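Local coordinates for protein biotin transporter BioY (Lactococcus lactis subsp. cremoris, PDB 4DVE) that binds biotin within the membrane as the substrate-binding S component of an energy-coupling factor (ECF) ABC transporter, at the biotin site. Sequence-based numbering; all coordinates share one arbitrary frame.

The biotin site. Residues 46-49, 52, 85-86, 99, 102-103, 106, 144, 169, 173, 176. With BTN (biotin), chain B.
Biotin, the transported substrate, lies almost fully buried in the pocket of this S component. Phe169 stacks flat on the ureido ring, planes 10° apart, with BTN C4 over the centre of its face. Tyr102 turns a face to the thiophane ring, and BTN C2 sits 3.9 Å from the centroid of the phenol ring. Trp106 packs against the sulfur, with CZ2 of its indole 3.9 Å from BTN S1.

BTN N2 donates to the backbone Pro47 O, in the carbonyl plane. Ile49 N gives BTN O3 a nearly straight bond (168° at H); water 1 also reaches this oxygen, and Lys176 NZ adds a weak bond. BTN N1 donates to the syn lone pair of Asp173 OD1 at 3.0 Å. Asp173 OD1 also takes Asn52 ND2 from above the carboxylate plane and Lys176 NZ nearly along its C-O axis, a salt bridge of 2.7 Å. This crowding of donors probably keeps Asp173 ionised. Asn52 OD1 and Ile49 O also accept from Lys176 NZ and help hold the amine in place.

At the valerate end, the Arg103 chain bends at chi3 (66°), which helps bring NH2 to the carboxylate. Its CD packs on BTN C10. Arg103 NH2 forms a salt bridge with the carboxylate oxygen BTN O12 at 2.6 Å, tilted from the guanidinium plane. NH2 also donates to Ser99 OG, which itself donates to BTN O12. Waters 2 and 3 link the other carboxylate oxygen to Thr86, water 3 lying 2.7 Å from both BTN O11 and Thr86 O.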
loop_
_atom_site.group_PDB
_atom_site.type_symbol
_atom_site.label_atom_id
_atom_site.label_comp_id
_atom_site.label_asym_id
_atom_site.label_seq_id
_atom_site.Cartn_x
_atom_site.Cartn_y
_atom_site.Cartn_z
ATOM N N VAL A 46 0.559 16.214 -7.051
ATOM C CA VAL A 46 0.786 14.873 -6.506
ATOM C C VAL A 46 1.848 14.219 -7.395
ATOM O O VAL A 46 1.668 14.135 -8.608
ATOM C CB VAL A 46 -0.515 14.021 -6.512
ATOM C CG1 VAL A 46 -0.280 12.587 -6.029
ATOM C CG2 VAL A 46 -1.585 14.703 -5.689
ATOM N N PRO A 47 2.955 13.769 -6.797
ATOM C CA PRO A 47 4.024 13.140 -7.561
ATOM C C PRO A 47 3.831 11.643 -7.852
ATOM O O PRO A 47 3.082 10.925 -7.155
ATOM C CB PRO A 47 5.246 13.338 -6.644
ATOM C CG PRO A 47 4.689 13.226 -5.277
ATOM C CD PRO A 47 3.330 13.914 -5.369
ATOM N N ILE A 48 4.546 11.163 -8.856
ATOM C CA ILE A 48 4.720 9.731 -9.022
ATOM C C ILE A 48 5.752 9.298 -7.959
ATOM O O ILE A 48 6.788 9.975 -7.751
ATOM C CB ILE A 48 5.222 9.397 -10.428
ATOM C CG1 ILE A 48 4.170 9.793 -11.500
ATOM C CG2 ILE A 48 5.653 7.933 -10.528
ATOM C CD1 ILE A 48 4.709 9.786 -12.941
ATOM N N ILE A 49 5.459 8.184 -7.299
ATOM C CA ILE A 49 6.288 7.671 -6.217
ATOM C C ILE A 49 6.471 6.165 -6.378
ATOM O O ILE A 49 5.852 5.521 -7.248
ATOM C CB ILE A 49 5.647 7.956 -4.820
ATOM C CG1 ILE A 49 4.307 7.217 -4.648
ATOM C CG2 ILE A 49 5.416 9.460 -4.595
ATOM C CD1 ILE A 49 3.802 7.187 -3.210
ATOM N N ASN A 52 3.929 3.509 -2.521
ATOM C CA ASN A 52 2.676 2.790 -2.526
ATOM C C ASN A 52 2.814 1.298 -2.877
ATOM O O ASN A 52 1.954 0.502 -2.520
ATOM C CB ASN A 52 1.593 3.484 -3.371
ATOM C CG ASN A 52 1.954 3.588 -4.827
ATOM O OD1 ASN A 52 3.101 3.885 -5.161
ATOM N ND2 ASN A 52 0.963 3.368 -5.712
ATOM N N LEU A 85 7.606 9.763 4.768
ATOM C CA LEU A 85 6.915 9.803 3.476
ATOM C C LEU A 85 7.923 10.209 2.424
ATOM O O LEU A 85 8.947 10.825 2.742
ATOM C CB LEU A 85 5.755 10.808 3.489
ATOM C CG LEU A 85 4.673 10.522 4.542
ATOM C CD1 LEU A 85 3.672 11.680 4.633
ATOM C CD2 LEU A 85 3.981 9.195 4.261
ATOM N N THR A 86 7.624 9.874 1.173
ATOM C CA THR A 86 8.473 10.197 0.021
ATOM C C THR A 86 9.118 11.598 0.049
ATOM O O THR A 86 8.451 12.613 0.257
ATOM C CB THR A 86 7.667 10.022 -1.288
ATOM O OG1 THR A 86 7.284 8.635 -1.417
ATOM C CG2 THR A 86 8.510 10.481 -2.497
ATOM N N SER A 99 -2.266 15.133 -1.165
ATOM C CA SER A 99 -2.091 13.704 -1.265
ATOM C C SER A 99 -2.685 12.938 -0.059
ATOM O O SER A 99 -2.495 11.724 0.061
ATOM C CB SER A 99 -0.600 13.385 -1.442
ATOM O OG SER A 99 0.120 13.547 -0.209
ATOM N N TYR A 102 -4.885 9.585 -0.734
ATOM C CA TYR A 102 -4.162 8.383 -1.083
ATOM C C TYR A 102 -3.659 7.697 0.199
ATOM O O TYR A 102 -3.776 6.480 0.365
ATOM C CB TYR A 102 -2.972 8.682 -1.994
ATOM C CG TYR A 102 -3.312 9.401 -3.279
ATOM C CD1 TYR A 102 -3.709 8.698 -4.438
ATOM C CD2 TYR A 102 -3.246 10.803 -3.342
ATOM C CE1 TYR A 102 -3.989 9.376 -5.623
ATOM C CE2 TYR A 102 -3.533 11.485 -4.515
ATOM C CZ TYR A 102 -3.917 10.781 -5.650
ATOM O OH TYR A 102 -4.216 11.507 -6.798
ATOM N N ARG A 103 -3.135 8.507 1.104
ATOM C CA ARG A 103 -2.563 8.040 2.382
ATOM C C ARG A 103 -3.567 7.384 3.322
ATOM O O ARG A 103 -3.268 6.358 3.939
ATOM C CB ARG A 103 -1.847 9.201 3.070
ATOM C CG ARG A 103 -0.506 9.399 2.407
ATOM C CD ARG A 103 -0.118 10.818 2.185
ATOM N NE ARG A 103 0.095 11.530 3.393
ATOM C CZ ARG A 103 0.610 12.744 3.461
ATOM N NH1 ARG A 103 0.794 13.285 4.653
ATOM N NH2 ARG A 103 0.971 13.399 2.373
ATOM N N TRP A 106 -4.435 4.092 1.955
ATOM C CA TRP A 106 -3.363 3.114 2.239
ATOM C C TRP A 106 -3.596 2.319 3.506
ATOM O O TRP A 106 -3.281 1.155 3.548
ATOM C CB TRP A 106 -2.008 3.763 2.346
ATOM C CG TRP A 106 -1.412 4.325 1.095
ATOM C CD1 TRP A 106 -1.869 4.215 -0.221
ATOM C CD2 TRP A 106 -0.209 5.148 1.021
ATOM N NE1 TRP A 106 -1.043 4.880 -1.073
ATOM C CE2 TRP A 106 -0.018 5.469 -0.384
ATOM C CE3 TRP A 106 0.710 5.604 1.950
ATOM C CZ2 TRP A 106 1.061 6.229 -0.824
ATOM C CZ3 TRP A 106 1.802 6.346 1.497
ATOM C CH2 TRP A 106 1.960 6.669 0.141
ATOM N N ASP A 144 -6.309 5.266 -5.831
ATOM C CA ASP A 144 -6.244 6.391 -6.752
ATOM C C ASP A 144 -7.599 7.131 -6.841
ATOM O O ASP A 144 -7.636 8.350 -6.925
ATOM C CB ASP A 144 -5.701 5.974 -8.140
ATOM C CG ASP A 144 -4.242 5.434 -8.090
ATOM O OD1 ASP A 144 -3.647 5.371 -6.990
ATOM O OD2 ASP A 144 -3.699 4.997 -9.151
ATOM N N PHE A 169 -0.979 8.116 -13.148
ATOM C CA PHE A 169 -0.441 7.161 -12.167
ATOM C C PHE A 169 -0.607 5.702 -12.552
ATOM O O PHE A 169 0.070 4.845 -11.968
ATOM C CB PHE A 169 -1.029 7.387 -10.772
ATOM C CG PHE A 169 -0.772 8.760 -10.239
ATOM C CD1 PHE A 169 0.524 9.285 -10.226
ATOM C CD2 PHE A 169 -1.820 9.553 -9.811
ATOM C CE1 PHE A 169 0.757 10.589 -9.798
ATOM C CE2 PHE A 169 -1.591 10.841 -9.367
ATOM C CZ PHE A 169 -0.301 11.370 -9.369
ATOM N N ASP A 173 1.550 2.441 -11.483
ATOM C CA ASP A 173 0.830 1.652 -10.470
ATOM C C ASP A 173 0.592 0.189 -10.903
ATOM O O ASP A 173 0.665 -0.723 -10.050
ATOM C CB ASP A 173 -0.461 2.323 -10.010
ATOM C CG ASP A 173 -0.205 3.587 -9.161
ATOM O OD1 ASP A 173 0.968 3.845 -8.783
ATOM O OD2 ASP A 173 -1.174 4.359 -8.888
ATOM N N LYS A 176 3.847 -1.615 -10.464
ATOM C CA LYS A 176 3.998 -1.891 -9.020
ATOM C C LYS A 176 3.156 -3.071 -8.592
ATOM O O LYS A 176 3.608 -3.870 -7.797
ATOM C CB LYS A 176 3.646 -0.686 -8.140
ATOM C CG LYS A 176 4.596 0.509 -8.291
ATOM C CD LYS A 176 3.971 1.783 -7.708
ATOM C CE LYS A 176 4.318 3.039 -8.484
ATOM N NZ LYS A 176 3.565 4.219 -7.989
HETATM C C11 BTN B . 2.733 11.443 0.028
HETATM O O11 BTN B . 3.878 11.000 0.273
HETATM O O12 BTN B . 2.419 12.583 0.400
HETATM C C10 BTN B . 1.686 10.589 -0.712
HETATM C C9 BTN B . 1.850 10.616 -2.233
HETATM C C8 BTN B . 0.729 9.795 -2.914
HETATM C C7 BTN B . 1.040 9.551 -4.399
HETATM C C2 BTN B . -0.021 8.716 -5.094
HETATM S S1 BTN B . -0.029 7.028 -4.466
HETATM C C6 BTN B . -0.933 6.469 -5.893
HETATM C C5 BTN B . -0.458 7.300 -7.111
HETATM N N1 BTN B . 0.646 6.657 -7.775
HETATM C C3 BTN B . 1.778 7.350 -7.693
HETATM O O3 BTN B . 2.858 7.020 -8.185
HETATM N N2 BTN B . 1.531 8.476 -7.001
HETATM C C4 BTN B . 0.152 8.607 -6.603
HETATM O O HOH W 1 2.607 5.763 -10.815
HETATM O O HOH W 2 4.946 8.713 -0.145
HETATM O O HOH W 3 5.751 12.969 0.346
#